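Local coordinates for uncharacterized conserved protein (Idiomarina loihiensis, PDB 2QSD), which is of unknown function but belongs to the DUF1543 family and forms an assembly of two chains in the crystal, at residues 25-30 against 56-61; 31-36 against 153-158. All coordinates share one frame; numbering follows the deposited sequence.

Contact 1. Residues 25-30 against 56-61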
loop_
_atom_site.group_PDB
_atom_site.type_symbol
_atom_site.label_atom_id
_atom_site.label_comp_id
_atom_site.label_asym_id
_atom_site.label_seq_id
_atom_site.Cartn_x
_atom_site.Cartn_y
_atom_site.Cartn_z
ATOM N N GLU A 25 -3.042 -6.690 1.537
ATOM C CA GLU A 25 -1.588 -6.696 1.444
ATOM C C GLU A 25 -1.079 -5.253 1.370
ATOM O O GLU A 25 -1.649 -4.416 0.666
ATOM C CB GLU A 25 -1.176 -7.455 0.176
ATOM C CG GLU A 25 0.175 -8.146 0.216
ATOM C CD GLU A 25 0.085 -9.623 0.571
ATOM O OE1 GLU A 25 1.033 -10.367 0.252
ATOM O OE2 GLU A 25 -0.923 -10.048 1.163
ATOM N N LEU A 26 -0.021 -4.959 2.112
ATOM C CA LEU A 26 0.564 -3.624 2.100
ATOM C C LEU A 26 1.919 -3.684 1.427
ATOM O O LEU A 26 2.503 -4.763 1.300
ATOM C CB LEU A 26 0.709 -3.087 3.524
ATOM C CG LEU A 26 -0.483 -3.403 4.419
ATOM C CD1 LEU A 26 -0.045 -3.458 5.853
ATOM C CD2 LEU A 26 -1.620 -2.411 4.214
ATOM N N HIS A 27 2.411 -2.525 0.996
ATOM C CA HIS A 27 3.692 -2.435 0.304
ATOM C C HIS A 27 4.553 -1.299 0.852
ATOM O O HIS A 27 4.039 -0.244 1.195
ATOM C CB HIS A 27 3.468 -2.228 -1.195
ATOM C CG HIS A 27 2.748 -3.359 -1.856
ATOM N ND1 HIS A 27 1.374 -3.472 -1.846
ATOM C CD2 HIS A 27 3.211 -4.435 -2.535
ATOM C CE1 HIS A 27 1.021 -4.568 -2.492
ATOM N NE2 HIS A 27 2.117 -5.171 -2.917
ATOM N N ASP A 28 5.861 -1.522 0.909
ATOM C CA ASP A 28 6.813 -0.486 1.306
ATOM C C ASP A 28 8.043 -0.508 0.390
ATOM O O ASP A 28 8.333 -1.522 -0.244
ATOM C CB ASP A 28 7.234 -0.674 2.777
ATOM C CG ASP A 28 7.932 0.551 3.360
ATOM O OD1 ASP A 28 7.716 1.664 2.840
ATOM O OD2 ASP A 28 8.692 0.407 4.345
ATOM N N ILE A 29 8.743 0.623 0.326
ATOM C CA ILE A 29 10.010 0.749 -0.381
ATOM C C ILE A 29 11.148 0.717 0.631
ATOM O O ILE A 29 11.159 1.504 1.580
ATOM C CB ILE A 29 10.059 2.071 -1.173
ATOM C CG1 ILE A 29 9.084 2.033 -2.356
ATOM C CG2 ILE A 29 11.479 2.398 -1.637
ATOM C CD1 ILE A 29 9.578 1.229 -3.520
ATOM N N ARG A 30 12.089 -0.208 0.443
ATOM C CA ARG A 30 13.288 -0.269 1.281
ATOM C C ARG A 30 14.553 0.042 0.471
ATOM O O ARG A 30 14.637 -0.269 -0.722
ATOM C CB ARG A 30 13.442 -1.643 1.950
ATOM C CG ARG A 30 12.218 -2.190 2.690
ATOM C CD ARG A 30 11.662 -1.224 3.735
ATOM N NE ARG A 30 12.622 -0.902 4.787
ATOM C CZ ARG A 30 12.433 0.036 5.713
ATOM N NH1 ARG A 30 11.315 0.753 5.735
ATOM N NH2 ARG A 30 13.370 0.262 6.620
ATOM N N HIS A 56 7.171 -10.927 0.392
ATOM C CA HIS A 56 7.600 -11.136 -0.983
ATOM C C HIS A 56 8.150 -9.865 -1.598
ATOM O O HIS A 56 7.708 -8.758 -1.284
ATOM C CB HIS A 56 6.455 -11.690 -1.842
ATOM C CG HIS A 56 5.197 -10.879 -1.777
ATOM N ND1 HIS A 56 4.885 -9.915 -2.712
ATOM C CD2 HIS A 56 4.170 -10.890 -0.892
ATOM C CE1 HIS A 56 3.723 -9.365 -2.407
ATOM N NE2 HIS A 56 3.270 -9.936 -1.304
ATOM N N LEU A 57 9.128 -10.053 -2.473
ATOM C CA LEU A 57 9.720 -8.999 -3.268
ATOM C C LEU A 57 8.901 -8.822 -4.544
ATOM O O LEU A 57 8.576 -9.805 -5.208
ATOM C CB LEU A 57 11.143 -9.420 -3.608
ATOM C CG LEU A 57 12.090 -8.451 -4.286
ATOM C CD1 LEU A 57 12.619 -7.445 -3.284
ATOM C CD2 LEU A 57 13.212 -9.265 -4.891
ATOM N N ASP A 58 8.573 -7.577 -4.889
ATOM C CA ASP A 58 7.734 -7.296 -6.068
ATOM C C ASP A 58 8.447 -6.590 -7.221
ATOM O O ASP A 58 8.200 -6.897 -8.384
ATOM C CB ASP A 58 6.464 -6.536 -5.674
ATOM C CG ASP A 58 5.462 -7.417 -4.938
ATOM O OD1 ASP A 58 5.632 -8.657 -4.943
ATOM O OD2 ASP A 58 4.503 -6.868 -4.352
ATOM N N SER A 59 9.300 -5.625 -6.896
ATOM C CA SER A 59 10.219 -5.046 -7.868
ATOM C C SER A 59 11.452 -4.498 -7.169
ATOM O O SER A 59 11.446 -4.287 -5.957
ATOM C CB SER A 59 9.550 -3.954 -8.709
ATOM O OG SER A 59 9.187 -2.841 -7.922
ATOM N N PHE A 60 12.512 -4.293 -7.941
ATOM C CA PHE A 60 13.715 -3.643 -7.453
ATOM C C PHE A 60 14.491 -2.974 -8.579
ATOM O O PHE A 60 14.310 -3.298 -9.756
ATOM C CB PHE A 60 14.620 -4.621 -6.688
ATOM C CG PHE A 60 15.278 -5.663 -7.552
ATOM C CD1 PHE A 60 14.696 -6.913 -7.714
ATOM C CD2 PHE A 60 16.496 -5.407 -8.178
ATOM C CE1 PHE A 60 15.300 -7.885 -8.500
ATOM C CE2 PHE A 60 17.105 -6.369 -8.973
ATOM C CZ PHE A 60 16.509 -7.612 -9.132
ATOM N N VAL A 61 15.372 -2.056 -8.197
ATOM C CA VAL A 61 16.334 -1.464 -9.113
ATOM C C VAL A 61 17.666 -1.252 -8.405
ATOM O O VAL A 61 17.709 -0.831 -7.250
ATOM C CB VAL A 61 15.793 -0.153 -9.759
ATOM C CG1 VAL A 61 15.317 0.852 -8.697
ATOM C CG2 VAL A 61 16.818 0.471 -10.708
#
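His-27 and Asp-58 form the closest backbone pair, with CA atoms 9.0 Å apart. Residues 25-30 and 56-61 are therefore not direct sheet neighbours. Strand 9-17 lies between their strands and pairs antiparallel with each, so the two run in the same direction. They meet through side chains that reach across the strand between them. Glu-25 reaches toward His-56 from the loop just ahead of its strand. Its chain is bent at chi2 (97°), and the two side chains come from opposite directions. His-56 NE2 donates to Glu-25 OE1 at 2.8 Å. The N-H...O angle is 145°, the acceptor lies near the ring plane, and OE1 offers the lone pair turned away from OE2. The other nitrogen of the ring is also used: His-56 ND1 donates to Asp-58 OD1 at 2.7 Å, exactly in the ring plane. Asp-58 has CG anti to its own carbonyl carbon (chi1 -72°), which turns one carboxylate oxygen to each histidine. Asp-58 OD2 sits at the edge of the His-27 ring, 3.3 Å from His-27 NE2. Here the side chains cross at about a right angle. Asp-58 and Ser-59 form a classic beta bulge opposite Tyr-14 of strand 9-17. Tyr-14 also meets the His-27 ring nearly parallel, while Tyr-175 stacks on His-56. On the second subunit, Asn-23 hydrogen-bonds to Asp-28 and Ile-29. His-56 is thus gripped at both nitrogens by carboxylates, which fixes the rotation of its ring. With a carboxylate oxygen at each nitrogen, the imidazole probably donates from both and is probably biased toward its positively charged form.

Contact 2. Residues 31-36 against 153-158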
loop_
_atom_site.group_PDB
_atom_site.type_symbol
_atom_site.label_atom_id
_atom_site.label_comp_id
_atom_site.label_asym_id
_atom_site.label_seq_id
_atom_site.Cartn_x
_atom_site.Cartn_y
_atom_site.Cartn_z
ATOM N N PHE A 31 15.530 0.656 1.133
ATOM C CA PHE A 31 16.863 0.819 0.579
ATOM C C PHE A 31 17.784 -0.160 1.278
ATOM O O PHE A 31 17.805 -0.217 2.504
ATOM C CB PHE A 31 17.358 2.254 0.756
ATOM C CG PHE A 31 16.648 3.247 -0.117
ATOM C CD1 PHE A 31 15.494 3.893 0.333
ATOM C CD2 PHE A 31 17.123 3.525 -1.401
ATOM C CE1 PHE A 31 14.824 4.805 -0.483
ATOM C CE2 PHE A 31 16.465 4.440 -2.225
ATOM C CZ PHE A 31 15.315 5.082 -1.765
ATOM N N VAL A 32 18.524 -0.944 0.495
ATOM C CA VAL A 32 19.408 -1.982 1.035
ATOM C C VAL A 32 20.735 -2.027 0.275
ATOM O O VAL A 32 20.794 -1.658 -0.901
ATOM C CB VAL A 32 18.756 -3.394 1.015
ATOM C CG1 VAL A 32 17.710 -3.533 2.115
ATOM C CG2 VAL A 32 18.152 -3.715 -0.360
ATOM N N VAL A 33 21.793 -2.476 0.954
ATOM C CA VAL A 33 23.130 -2.538 0.371
ATOM C C VAL A 33 23.732 -3.941 0.468
ATOM O O VAL A 33 23.786 -4.524 1.546
ATOM C CB VAL A 33 24.082 -1.494 1.018
ATOM C CG1 VAL A 33 25.531 -1.712 0.589
ATOM C CG2 VAL A 33 23.664 -0.095 0.642
ATOM N N GLY A 34 24.173 -4.473 -0.668
ATOM C CA GLY A 34 24.859 -5.761 -0.722
ATOM C C GLY A 34 25.554 -6.007 -2.057
ATOM O O GLY A 34 25.315 -5.280 -3.025
ATOM N N PRO A 35 26.425 -7.031 -2.115
ATOM C CA PRO A 35 27.090 -7.456 -3.365
ATOM C C PRO A 35 26.111 -8.063 -4.369
ATOM O O PRO A 35 26.307 -7.954 -5.582
ATOM C CB PRO A 35 28.078 -8.537 -2.900
ATOM C CG PRO A 35 28.139 -8.418 -1.394
ATOM C CD PRO A 35 26.840 -7.846 -0.957
ATOM N N SER A 36 25.075 -8.713 -3.852
ATOM C CA SER A 36 24.026 -9.289 -4.679
ATOM C C SER A 36 22.674 -9.028 -4.035
ATOM O O SER A 36 22.597 -8.591 -2.887
ATOM C CB SER A 36 24.245 -10.793 -4.866
ATOM O OG SER A 36 24.168 -11.488 -3.630
ATOM N N ASP A 153 22.445 0.193 5.744
ATOM C CA ASP A 153 23.086 -1.066 6.171
ATOM C C ASP A 153 24.575 -0.901 6.499
ATOM O O ASP A 153 25.420 -1.629 5.970
ATOM C CB ASP A 153 22.893 -2.185 5.128
ATOM C CG ASP A 153 21.425 -2.452 4.788
ATOM O OD1 ASP A 153 20.525 -2.073 5.573
ATOM O OD2 ASP A 153 21.180 -3.059 3.724
ATOM N N ASN A 154 24.874 0.082 7.352
ATOM C CA ASN A 154 26.244 0.428 7.783
ATOM C C ASN A 154 27.188 0.909 6.676
ATOM O O ASN A 154 28.410 0.891 6.836
ATOM C CB ASN A 154 26.883 -0.696 8.619
ATOM C CG ASN A 154 26.167 -0.917 9.940
ATOM O OD1 ASN A 154 25.797 0.040 10.632
ATOM N ND2 ASN A 154 25.965 -2.181 10.297
ATOM N N HIS A 155 26.609 1.342 5.560
ATOM C CA HIS A 155 27.375 1.913 4.465
ATOM C C HIS A 155 26.942 3.346 4.230
ATOM O O HIS A 155 25.746 3.648 4.196
ATOM C CB HIS A 155 27.204 1.093 3.190
ATOM C CG HIS A 155 27.900 -0.229 3.222
ATOM N ND1 HIS A 155 27.297 -1.378 3.687
ATOM C CD2 HIS A 155 29.147 -0.589 2.835
ATOM C CE1 HIS A 155 28.142 -2.387 3.587
ATOM N NE2 HIS A 155 29.272 -1.936 3.074
ATOM N N TYR A 156 27.925 4.228 4.085
ATOM C CA TYR A 156 27.658 5.636 3.823
ATOM C C TYR A 156 27.500 5.896 2.328
ATOM O O TYR A 156 28.220 5.326 1.510
ATOM C CB TYR A 156 28.755 6.517 4.424
ATOM C CG TYR A 156 28.744 6.552 5.939
ATOM C CD1 TYR A 156 27.940 7.462 6.626
ATOM C CD2 TYR A 156 29.532 5.672 6.685
ATOM C CE1 TYR A 156 27.921 7.498 8.016
ATOM C CE2 TYR A 156 29.521 5.699 8.079
ATOM C CZ TYR A 156 28.712 6.617 8.735
ATOM O OH TYR A 156 28.692 6.658 10.110
ATOM N N VAL A 157 26.540 6.746 1.986
ATOM C CA VAL A 157 26.274 7.114 0.601
ATOM C C VAL A 157 26.940 8.451 0.292
ATOM O O VAL A 157 26.615 9.475 0.904
ATOM C CB VAL A 157 24.754 7.215 0.329
ATOM C CG1 VAL A 157 24.481 7.718 -1.088
ATOM C CG2 VAL A 157 24.082 5.870 0.559
ATOM N N THR A 158 27.887 8.434 -0.643
ATOM C CA THR A 158 28.510 9.665 -1.123
ATOM C C THR A 158 28.274 9.824 -2.618
ATOM O O THR A 158 28.166 8.840 -3.343
ATOM C CB THR A 158 30.024 9.738 -0.805
ATOM O OG1 THR A 158 30.685 8.571 -1.304
ATOM C CG2 THR A 158 30.257 9.848 0.700
HETATM O O HOH W 1 17.969 -1.326 4.930
#
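Asp-153 lies side by side with Val-32, their side chains pointing the same way, and its carboxylate serves the backbone on both sides of that valine. Val-33 N donates to Asp-153 OD2 at 2.9 Å in a nearly straight bond (168°). The donor stands above the carboxylate plane, 39° out of it. Asp-153 OD2 also rests 3.4 Å from Val-32 CA. The other oxygen, Asp-153 OD1, accepts a hydrogen bond of 2.7 Å from a water. The same water donates to Phe-31 O, so the carboxylate is tied to the strand once directly and once through solvent. Phe-31 O and Val-33 N lie on the edge of strand 26-34 away from strand 9-17, whereas Val-32 makes backbone bonds to Phe-11 of that strand. Asp-153 and the water thus meet the backbone groups on that outer edge. Asp-153 belongs to a tight beta-hairpin: Asp-153 and Asn-154 both have positive phi, close to a type I' turn, and link strand 151-152 to strand 155-161. The strands of this hairpin belong to a different sheet from strand 26-34. His-155, just after the turn, has its ring crossed obliquely by Val-33. One methyl, Val-33 CG1, lies over a ring face in a CH-pi contact, 3.9 Å from the centroid of His-155. It is offset toward the rim, and its nearest ring atom is ND1 of His-155 at 3.6 Å. Val-33 has this methyl anti to the backbone N (chi1 170°), which places it over the imidazole. His-155 ND1 donates back into the turn, to Asp-153 O at 3.0 Å. That oxygen is tilted from the ring plane, and the donor stands above the carbonyl plane. Leu-10 and Leu-73 also pack on Val-33, and helix 41-47 touches both Val-32 and Asp-153.

Overall arrangement
Contacts 1 and 2 use successive parts of strand 26-34, and their centres lie about 17 Å apart. Along the chain the order is 25-30, 31-36, 56-61, 153-158, so the segments of the two contacts alternate. Contact 1 stays within one sheet, joining strand 26-34 to strand 56-62 across strand 9-17. Contact 2 leaves that sheet and meets the turn and the first residue of strand 155-161, which belongs to a separate four-stranded sheet. Strand 26-34 therefore joins the two sheets at its later end. Its earlier half, in contact 1, also touches the second subunit, whereas no other chain of the assembly reaches the segments of contact 2. One strand thus serves both the dimer and the internal fold.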